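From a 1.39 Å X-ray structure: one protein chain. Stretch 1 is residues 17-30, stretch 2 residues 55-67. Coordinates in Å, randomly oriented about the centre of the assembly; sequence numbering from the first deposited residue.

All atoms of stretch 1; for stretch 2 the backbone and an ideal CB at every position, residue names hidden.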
ATOM      1  N   SER A  17       1.486   5.296 -11.385  1.00 14.45           N
ATOM      2  CA  SER A  17       2.214   4.605 -10.331  1.00 14.05           C
ATOM      3  C   SER A  17       1.278   3.844  -9.407  1.00 13.76           C
ATOM      4  O   SER A  17       1.599   2.740  -8.987  1.00 13.30           O
ATOM      5  CB  SER A  17       3.137   5.522  -9.544  1.00 15.62           C
ATOM      6  OG  SER A  17       2.438   6.623  -9.056  1.00 15.62           O
ATOM      7  N   ALA A  18       0.116   4.426  -9.120  1.00 12.59           N
ATOM      8  CA  ALA A  18      -0.855   3.741  -8.268  1.00 13.06           C
ATOM      9  C   ALA A  18      -1.366   2.507  -8.969  1.00 12.81           C
ATOM     10  O   ALA A  18      -1.547   1.472  -8.340  1.00 12.46           O
ATOM     11  CB  ALA A  18      -2.015   4.684  -7.900  1.00 13.64           C
ATOM     12  N   GLU A  19      -1.598   2.610 -10.274  1.00 12.76           N
ATOM     13  CA  GLU A  19      -2.126   1.482 -11.023  1.00 13.36           C
ATOM     14  C   GLU A  19      -1.080   0.392 -11.130  1.00 13.08           C
ATOM     15  O   GLU A  19      -1.392  -0.781 -10.981  1.00 13.40           O
ATOM     16  CB  GLU A  19      -2.573   1.936 -12.408  1.00 13.92           C
ATOM     17  CG  GLU A  19      -3.666   2.993 -12.337  1.00 19.86           C
ATOM     18  CD  GLU A  19      -4.234   3.390 -13.686  1.00 25.72           C
ATOM     19  OE1 GLU A  19      -5.052   4.342 -13.705  1.00 28.45           O
ATOM     20  OE2 GLU A  19      -3.879   2.758 -14.715  1.00 28.30           O
ATOM     21  N   ILE A  20       0.159   0.787 -11.393  1.00 13.12           N
ATOM     22  CA  ILE A  20       1.234  -0.193 -11.504  1.00 13.57           C
ATOM     23  C   ILE A  20       1.372  -0.944 -10.194  1.00 13.22           C
ATOM     24  O   ILE A  20       1.400  -2.167 -10.165  1.00 14.31           O
ATOM     25  CB  ILE A  20       2.565   0.472 -11.869  1.00 13.88           C
ATOM     26  CG1 ILE A  20       2.495   1.044 -13.285  1.00 15.10           C
ATOM     27  CG2 ILE A  20       3.741  -0.513 -11.743  1.00 15.50           C
ATOM     28  CD1 ILE A  20       3.550   2.077 -13.548  1.00 15.90           C
ATOM     29  N   ILE A  21       1.442  -0.203  -9.096  1.00 12.75           N
ATOM     30  CA  ILE A  21       1.641  -0.837  -7.799  1.00 12.86           C
ATOM     31  C   ILE A  21       0.461  -1.722  -7.452  1.00 12.75           C
ATOM     32  O   ILE A  21       0.630  -2.856  -6.995  1.00 13.08           O
ATOM     33  CB  ILE A  21       1.887   0.216  -6.712  1.00 12.79           C
ATOM     34  CG1 ILE A  21       3.299   0.781  -6.865  1.00 14.32           C
ATOM     35  CG2 ILE A  21       1.695  -0.383  -5.311  1.00 13.63           C
ATOM     36  CD1 ILE A  21       3.472   2.161  -6.235  1.00 16.52           C
ATOM     37  N   SER A  22      -0.737  -1.197  -7.661  1.00 12.60           N
ATOM     38  CA  SER A  22      -1.939  -1.946  -7.337  1.00 12.77           C
ATOM     39  C   SER A  22      -1.993  -3.241  -8.121  1.00 13.27           C
ATOM     40  O   SER A  22      -2.222  -4.322  -7.554  1.00 13.45           O
ATOM     41  CB  SER A  22      -3.168  -1.109  -7.670  1.00 12.50           C
ATOM     42  OG  SER A  22      -3.255   0.016  -6.823  1.00 14.61           O
ATOM     43  N   ARG A  23      -1.785  -3.138  -9.430  1.00 13.33           N
ATOM     44  CA  ARG A  23      -1.910  -4.301 -10.281  1.00 14.83           C
ATOM     45  C   ARG A  23      -0.837  -5.322  -9.963  1.00 13.85           C
ATOM     46  O   ARG A  23      -1.121  -6.514  -9.860  1.00 14.66           O
ATOM     47  CB  ARG A  23      -1.846  -3.911 -11.755  1.00 15.06           C
ATOM     48  CG  ARG A  23      -3.040  -3.125 -12.253  1.00 18.17           C
ATOM     49  CD  ARG A  23      -2.943  -2.893 -13.774  1.00 19.02           C
ATOM     50  NE  ARG A  23      -2.562  -4.115 -14.494  1.00 25.05           N
ATOM     51  CZ  ARG A  23      -1.372  -4.323 -15.057  1.00 29.02           C
ATOM     52  NH1 ARG A  23      -1.109  -5.465 -15.683  1.00 28.75           N
ATOM     53  NH2 ARG A  23      -0.436  -3.389 -15.007  1.00 30.99           N
ATOM     54  N   VAL A  24       0.394  -4.861  -9.794  1.00 13.17           N
ATOM     55  CA  VAL A  24       1.485  -5.804  -9.564  1.00 13.12           C
ATOM     56  C   VAL A  24       1.351  -6.502  -8.222  1.00 12.75           C
ATOM     57  O   VAL A  24       1.530  -7.699  -8.121  1.00 12.55           O
ATOM     58  CB  VAL A  24       2.864  -5.148  -9.689  1.00 13.52           C
ATOM     59  CG1 VAL A  24       3.953  -6.096  -9.195  1.00 14.78           C
ATOM     60  CG2 VAL A  24       3.114  -4.787 -11.145  1.00 14.64           C
ATOM     61  N   LEU A  25       1.023  -5.746  -7.178  1.00 11.89           N
ATOM     62  CA  LEU A  25       0.905  -6.380  -5.873  1.00 11.93           C
ATOM     63  C   LEU A  25      -0.187  -7.443  -5.863  1.00 11.53           C
ATOM     64  O   LEU A  25      -0.024  -8.480  -5.230  1.00 12.13           O
ATOM     65  CB  LEU A  25       0.621  -5.347  -4.790  1.00 11.99           C
ATOM     66  CG  LEU A  25       1.800  -4.431  -4.463  1.00 13.27           C
ATOM     67  CD1 LEU A  25       1.422  -3.502  -3.312  1.00 13.05           C
ATOM     68  CD2 LEU A  25       3.045  -5.237  -4.107  1.00 14.90           C
ATOM     69  N   VAL A  26      -1.290  -7.174  -6.553  1.00 12.25           N
ATOM     70  CA  VAL A  26      -2.380  -8.143  -6.614  1.00 12.75           C
ATOM     71  C   VAL A  26      -1.985  -9.299  -7.530  1.00 13.08           C
ATOM     72  O   VAL A  26      -2.159 -10.460  -7.170  1.00 14.23           O
ATOM     73  CB  VAL A  26      -3.697  -7.490  -7.078  1.00 12.44           C
ATOM     74  CG1 VAL A  26      -4.781  -8.545  -7.299  1.00 14.47           C
ATOM     75  CG2 VAL A  26      -4.160  -6.466  -6.056  1.00 13.24           C
ATOM     76  N   GLN A  27      -1.402  -8.985  -8.682  1.00 13.91           N
ATOM     77  CA  GLN A  27      -1.044 -10.026  -9.637  1.00 14.93           C
ATOM     78  C   GLN A  27      -0.055 -10.990  -9.038  1.00 14.82           C
ATOM     79  O   GLN A  27      -0.150 -12.200  -9.248  1.00 15.09           O
ATOM     80  CB  GLN A  27      -0.394  -9.405 -10.858  1.00 15.90           C
ATOM     81  CG  GLN A  27      -1.366  -8.894 -11.844  1.00 19.38           C
ATOM     82  CD  GLN A  27      -0.733  -7.958 -12.840  1.00 22.69           C
ATOM     83  OE1 GLN A  27       0.362  -7.430 -12.615  1.00 24.73           O
ATOM     84  NE2 GLN A  27      -1.420  -7.742 -13.950  1.00 25.24           N
ATOM     85  N   GLU A  28       0.903 -10.445  -8.299  1.00 14.05           N
ATOM     86  CA  GLU A  28       1.939 -11.265  -7.695  1.00 14.37           C
ATOM     87  C   GLU A  28       1.548 -11.862  -6.366  1.00 14.16           C
ATOM     88  O   GLU A  28       2.379 -12.439  -5.669  1.00 14.38           O
ATOM     89  CB  GLU A  28       3.235 -10.483  -7.569  1.00 14.26           C
ATOM     90  CG  GLU A  28       3.754 -10.089  -8.930  1.00 15.39           C
ATOM     91  CD  GLU A  28       5.028  -9.313  -8.893  1.00 16.48           C
ATOM     92  OE1 GLU A  28       5.549  -9.017  -7.791  1.00 16.83           O
ATOM     93  OE2 GLU A  28       5.501  -8.977  -9.998  1.00 16.85           O
ATOM     94  N   ARG A  29       0.273 -11.701  -6.014  1.00 13.57           N
ATOM     95  CA  ARG A  29      -0.282 -12.268  -4.790  1.00 13.99           C
ATOM     96  C   ARG A  29       0.489 -11.817  -3.559  1.00 13.46           C
ATOM     97  O   ARG A  29       0.757 -12.578  -2.640  1.00 13.64           O
ATOM     98  CB  ARG A  29      -0.382 -13.793  -4.887  1.00 14.62           C
ATOM     99  CG  ARG A  29      -1.321 -14.215  -5.993  1.00 18.15           C
ATOM    100  CD  ARG A  29      -1.584 -15.710  -6.019  1.00 24.27           C
ATOM    101  NE  ARG A  29      -2.392 -16.064  -7.187  1.00 28.23           N
ATOM    102  CZ  ARG A  29      -3.722 -16.097  -7.208  1.00 30.12           C
ATOM    103  NH1 ARG A  29      -4.424 -15.804  -6.118  1.00 29.98           N
ATOM    104  NH2 ARG A  29      -4.357 -16.425  -8.327  1.00 31.06           N
ATOM    105  N   LEU A  30       0.848 -10.543  -3.561  1.00 12.84           N
ATOM    106  CA  LEU A  30       1.458  -9.936  -2.392  1.00 12.51           C
ATOM    107  C   LEU A  30       0.433  -9.173  -1.585  1.00 12.71           C
ATOM    108  O   LEU A  30       0.657  -8.863  -0.423  1.00 12.84           O
ATOM    109  CB  LEU A  30       2.590  -9.005  -2.807  1.00 12.54           C
ATOM    110  CG  LEU A  30       3.682  -9.700  -3.608  1.00 13.32           C
ATOM    111  CD1 LEU A  30       4.752  -8.702  -3.930  1.00 13.56           C
ATOM    112  CD2 LEU A  30       4.283 -10.877  -2.853  1.00 15.14           C
ATOM    113  N   UNK A  55      -0.797  13.546  -4.436  1.00 14.55           N
ATOM    114  CA  UNK A  55      -0.540  12.124  -4.370  1.00 14.22           C
ATOM    115  C   UNK A  55      -1.819  11.331  -4.489  1.00 13.16           C
ATOM    116  O   UNK A  55      -2.918  11.873  -4.451  1.00 13.13           O
ATOM    117  CB  UNK A  55       0.181  11.770  -3.067  1.00 14.22           C
ATOM    118  N   UNK A  56      -1.641  10.031  -4.654  1.00 12.60           N
ATOM    119  CA  UNK A  56      -2.703   9.054  -4.512  1.00 12.77           C
ATOM    120  C   UNK A  56      -2.373   8.280  -3.259  1.00 12.06           C
ATOM    121  O   UNK A  56      -1.239   7.836  -3.091  1.00 11.84           O
ATOM    122  CB  UNK A  56      -2.831   8.145  -5.736  1.00 12.77           C
ATOM    123  N   UNK A  57      -3.345   8.137  -2.367  1.00 11.09           N
ATOM    124  CA  UNK A  57      -3.154   7.349  -1.175  1.00 11.23           C
ATOM    125  C   UNK A  57      -3.487   5.910  -1.488  1.00 11.46           C
ATOM    126  O   UNK A  57      -4.513   5.632  -2.110  1.00 12.40           O
ATOM    127  CB  UNK A  57      -4.007   7.875  -0.018  1.00 11.23           C
ATOM    128  N   UNK A  58      -2.617   4.998  -1.069  1.00 10.97           N
ATOM    129  CA  UNK A  58      -2.876   3.585  -1.250  1.00 11.12           C
ATOM    130  C   UNK A  58      -3.182   2.940   0.073  1.00 11.04           C
ATOM    131  O   UNK A  58      -2.587   3.278   1.102  1.00 10.91           O
ATOM    132  CB  UNK A  58      -1.688   2.892  -1.920  1.00 11.12           C
ATOM    133  N   UNK A  59      -4.129   2.015   0.023  1.00 10.99           N
ATOM    134  CA  UNK A  59      -4.459   1.163   1.147  1.00 11.63           C
ATOM    135  C   UNK A  59      -4.324  -0.244   0.629  1.00 11.33           C
ATOM    136  O   UNK A  59      -5.121  -0.700  -0.184  1.00 11.45           O
ATOM    137  CB  UNK A  59      -5.854   1.442   1.710  1.00 11.63           C
ATOM    138  N   UNK A  60      -3.292  -0.920   1.094  1.00 11.18           N
ATOM    139  CA  UNK A  60      -2.944  -2.232   0.586  1.00 11.64           C
ATOM    140  C   UNK A  60      -3.353  -3.253   1.614  1.00 11.75           C
ATOM    141  O   UNK A  60      -2.939  -3.168   2.761  1.00 12.20           O
ATOM    142  CB  UNK A  60      -1.452  -2.337   0.265  1.00 11.64           C
ATOM    143  N   UNK A  61      -4.163  -4.227   1.209  1.00 12.07           N
ATOM    144  CA  UNK A  61      -4.634  -5.234   2.147  1.00 12.46           C
ATOM    145  C   UNK A  61      -3.844  -6.506   1.917  1.00 11.87           C
ATOM    146  O   UNK A  61      -3.839  -7.056   0.830  1.00 12.23           O
ATOM    147  CB  UNK A  61      -6.136  -5.483   1.994  1.00 12.46           C
ATOM    148  N   UNK A  62      -3.180  -6.981   2.952  1.00 12.03           N
ATOM    149  CA  UNK A  62      -2.344  -8.147   2.804  1.00 12.74           C
ATOM    150  C   UNK A  62      -2.358  -8.893   4.124  1.00 13.04           C
ATOM    151  O   UNK A  62      -3.189  -8.614   4.973  1.00 12.31           O
ATOM    152  CB  UNK A  62      -0.922  -7.770   2.385  1.00 12.74           C
ATOM    153  N   UNK A  63      -1.462  -9.848   4.295  1.00 13.62           N
ATOM    154  CA  UNK A  63      -1.356 -10.521   5.572  1.00 13.85           C
ATOM    155  C   UNK A  63       0.068 -10.514   6.075  1.00 13.40           C
ATOM    156  O   UNK A  63       0.977 -10.084   5.371  1.00 13.31           O
ATOM    157  CB  UNK A  63      -1.871 -11.958   5.465  1.00 13.85           C
ATOM    158  N   UNK A  64       0.260 -10.998   7.294  1.00 13.92           N
ATOM    159  CA  UNK A  64       1.534 -10.899   7.969  1.00 14.11           C
ATOM    160  C   UNK A  64       2.630 -11.514   7.136  1.00 14.77           C
ATOM    161  O   UNK A  64       3.713 -10.954   7.034  1.00 15.30           O
ATOM    162  CB  UNK A  64       1.470 -11.570   9.343  1.00 14.11           C
ATOM    163  N   UNK A  65       2.357 -12.671   6.539  1.00 14.95           N
ATOM    164  CA  UNK A  65       3.432 -13.370   5.844  1.00 15.16           C
ATOM    165  C   UNK A  65       3.817 -12.670   4.549  1.00 14.68           C
ATOM    166  O   UNK A  65       4.871 -12.958   3.987  1.00 15.28           O
ATOM    167  CB  UNK A  65       3.020 -14.814   5.551  1.00 15.16           C
ATOM    168  N   UNK A  66       2.985 -11.738   4.089  1.00 13.25           N
ATOM    169  CA  UNK A  66       3.302 -11.008   2.859  1.00 12.54           C
ATOM    170  C   UNK A  66       3.646  -9.549   3.059  1.00 12.24           C
ATOM    171  O   UNK A  66       3.966  -8.869   2.096  1.00 11.70           O
ATOM    172  CB  UNK A  66       2.120 -11.102   1.892  1.00 12.54           C
ATOM    173  N   UNK A  67       3.565  -9.059   4.293  1.00 11.73           N
ATOM    174  CA  UNK A  67       3.812  -7.645   4.538  1.00 12.35           C
ATOM    175  C   UNK A  67       5.158  -7.185   3.991  1.00 11.61           C
ATOM    176  O   UNK A  67       5.226  -6.196   3.263  1.00 12.40           O
ATOM    177  CB  UNK A  67       3.740  -7.357   6.039  1.00 12.35           C
TER

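Stretch 2 starts as a strand and runs nearly parallel to the helix of stretch 1, at 13° between their directions. In the strand, CA-to-CB directions alternate, so every second position should face stretch 1.

Position 55 has extended backbone angles and nothing of stretch 1 near its ideal CB. Stretch 1 sets no demand. It is Glu-55, whose carboxylate is hydrogen-bonded elsewhere in the structure.

Position 56 points toward the helix, with its ideal CB 4.2 Å from Ala-18 CB. The small alanine leaves room for an apolar side chain; Val, Ile or Leu would suit. It is Ile-56, and its CG2 lies 3.8 Å from Ala-18 CB.

Position 57 points away, so many residues would do. It is Gln-57.

Position 58 points toward the helix, but its ideal CB has no atom of stretch 1 within 5.5 Å. The gap, bordered by Ala-18 and Ile-21, asks for a longer apolar chain such as Leu, Ile or Met. It is Leu-58. Its CD2 lies 3.9 Å from Ala-18 CB, and its CD1 lies 3.7 Å from Ile-21 CG2, so the two branches meet successive turns of the helix. Ser-22 OG, hydrogen-bonded to Ala-18 O, also comes within 4.3 Å of Leu-58 CD2.

Position 59 is out of reach, so stretch 1 sets no preference, polar or apolar. It is Leu-59.

Position 60 points toward the helix, its ideal CB 4.7 Å from Leu-25 CD1. A medium or large aliphatic chain fits. It is Ile-60, with CD1 3.9 Å from Leu-25 CD1.

Position 61 points sideways into space free of stretch 1; a long or polar chain would do. It is Lys-61. Lys-61 NZ donates a hydrogen bond to Leu-59 O at 3.2 Å.

Position 62 points toward the loop after the helix. Its ideal CB is 3.4 Å from Leu-30 O, an acceptor, so a short donor such as Ser or Thr would suit. It is Thr-62, and OG1 donates to Leu-30 O at 2.6 Å, the one direct hydrogen bond between the stretches.

Position 63 points sideways; 64 and 65 are out of reach. Stretch 1 has nothing within 5.5 Å of these ideal CB atoms, leaving the choice open. They are Asn-63, Ala-64 and Val-65.

Position 66 points toward the loop, its ideal CB 3.5 Å from Leu-30 O and 5.0 Å from Arg-29 O. A donor, or an aromatic ring with polarised C-H groups, would suit these acceptors better than an acidic chain. It is His-66. Its CD2 approaches Arg-29 O at 3.3 Å, and a water links Arg-29 O to NE2. His-66 ND1 donates to Asn-63 OD1 at 2.7 Å, which helps fix the ring.

Position 67 points away, with helical angles; many residues would do. It is Val-67.

Stretch 2 (55-67) EIQLLIKTNAVHV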
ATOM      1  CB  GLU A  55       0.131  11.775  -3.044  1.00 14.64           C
ATOM      2  CG  GLU A  55       1.491  12.385  -2.868  1.00 16.07           C
ATOM      3  CD  GLU A  55       2.260  11.694  -1.787  1.00 17.59           C
ATOM      4  OE1 GLU A  55       1.857  11.785  -0.614  1.00 17.64           O
ATOM      5  OE2 GLU A  55       3.241  11.001  -2.103  1.00 20.28           O
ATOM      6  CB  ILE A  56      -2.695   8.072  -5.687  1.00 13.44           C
ATOM      7  CG1 ILE A  56      -2.666   8.827  -7.025  1.00 15.72           C
ATOM      8  CG2 ILE A  56      -3.854   7.063  -5.589  1.00 13.55           C
ATOM      9  CD1 ILE A  56      -3.866   9.672  -7.277  1.00 17.93           C
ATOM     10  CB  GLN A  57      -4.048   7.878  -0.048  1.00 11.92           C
ATOM     11  CG  GLN A  57      -3.985   7.046   1.222  1.00 12.16           C
ATOM     12  CD  GLN A  57      -2.696   7.236   1.964  1.00 13.54           C
ATOM     13  OE1 GLN A  57      -1.995   6.267   2.297  1.00 15.15           O
ATOM     14  NE2 GLN A  57      -2.361   8.475   2.221  1.00 10.26           N
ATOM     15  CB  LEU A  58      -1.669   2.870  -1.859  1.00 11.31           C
ATOM     16  CG  LEU A  58      -1.166   3.367  -3.208  1.00 12.02           C
ATOM     17  CD1 LEU A  58      -0.017   2.460  -3.590  1.00 15.11           C
ATOM     18  CD2 LEU A  58      -2.248   3.305  -4.257  1.00 13.28           C
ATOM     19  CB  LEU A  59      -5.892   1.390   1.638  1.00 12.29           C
ATOM     20  CG  LEU A  59      -6.266   2.721   2.267  1.00 15.08           C
ATOM     21  CD1 LEU A  59      -7.748   2.729   2.537  1.00 17.13           C
ATOM     22  CD2 LEU A  59      -5.519   2.918   3.555  1.00 18.67           C
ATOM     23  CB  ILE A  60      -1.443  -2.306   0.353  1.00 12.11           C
ATOM     24  CG1 ILE A  60      -1.055  -1.310  -0.726  1.00 11.54           C
ATOM     25  CG2 ILE A  60      -1.029  -3.695  -0.076  1.00 12.91           C
ATOM     26  CD1 ILE A  60       0.389  -0.872  -0.646  1.00 12.13           C
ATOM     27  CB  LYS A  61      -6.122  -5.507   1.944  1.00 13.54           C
ATOM     28  CG  LYS A  61      -7.060  -4.587   2.717  1.00 17.97           C
ATOM     29  CD  LYS A  61      -7.184  -3.217   2.104  1.00 22.91           C
ATOM     30  CE  LYS A  61      -8.102  -3.218   0.904  1.00 24.68           C
ATOM     31  NZ  LYS A  61      -8.093  -1.899   0.242  1.00 26.61           N
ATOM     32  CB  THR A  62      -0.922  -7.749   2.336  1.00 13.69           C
ATOM     33  OG1 THR A  62      -0.164  -8.927   2.029  1.00 15.03           O
ATOM     34  CG2 THR A  62      -0.201  -6.902   3.364  1.00 13.46           C
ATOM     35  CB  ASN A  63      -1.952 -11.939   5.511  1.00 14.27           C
ATOM     36  CG  ASN A  63      -1.193 -12.865   4.590  1.00 15.28           C
ATOM     37  OD1 ASN A  63      -0.096 -12.543   4.144  1.00 15.00           O
ATOM     38  ND2 ASN A  63      -1.772 -14.027   4.298  1.00 16.26           N
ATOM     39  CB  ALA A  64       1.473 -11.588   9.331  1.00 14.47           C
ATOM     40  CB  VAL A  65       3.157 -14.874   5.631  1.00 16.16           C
ATOM     41  CG1 VAL A  65       2.944 -15.562   6.976  1.00 16.68           C
ATOM     42  CG2 VAL A  65       2.005 -15.112   4.684  1.00 17.73           C
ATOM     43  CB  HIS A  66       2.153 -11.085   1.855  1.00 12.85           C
ATOM     44  CG  HIS A  66       1.936 -12.451   1.308  1.00 13.58           C
ATOM     45  ND1 HIS A  66       1.128 -13.377   1.931  1.00 13.78           N
ATOM     46  CD2 HIS A  66       2.427 -13.057   0.203  1.00 15.46           C
ATOM     47  CE1 HIS A  66       1.133 -14.499   1.234  1.00 16.16           C
ATOM     48  NE2 HIS A  66       1.909 -14.331   0.177  1.00 17.22           N
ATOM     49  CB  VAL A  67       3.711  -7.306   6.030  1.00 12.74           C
ATOM     50  CG1 VAL A  67       4.321  -5.939   6.326  1.00 14.55           C
ATOM     51  CG2 VAL A  67       2.267  -7.340   6.461  1.00 14.65           C
TER
HETATM   52  O   HOH W   1       2.116 -15.113  -2.517  1.00 27.46           O
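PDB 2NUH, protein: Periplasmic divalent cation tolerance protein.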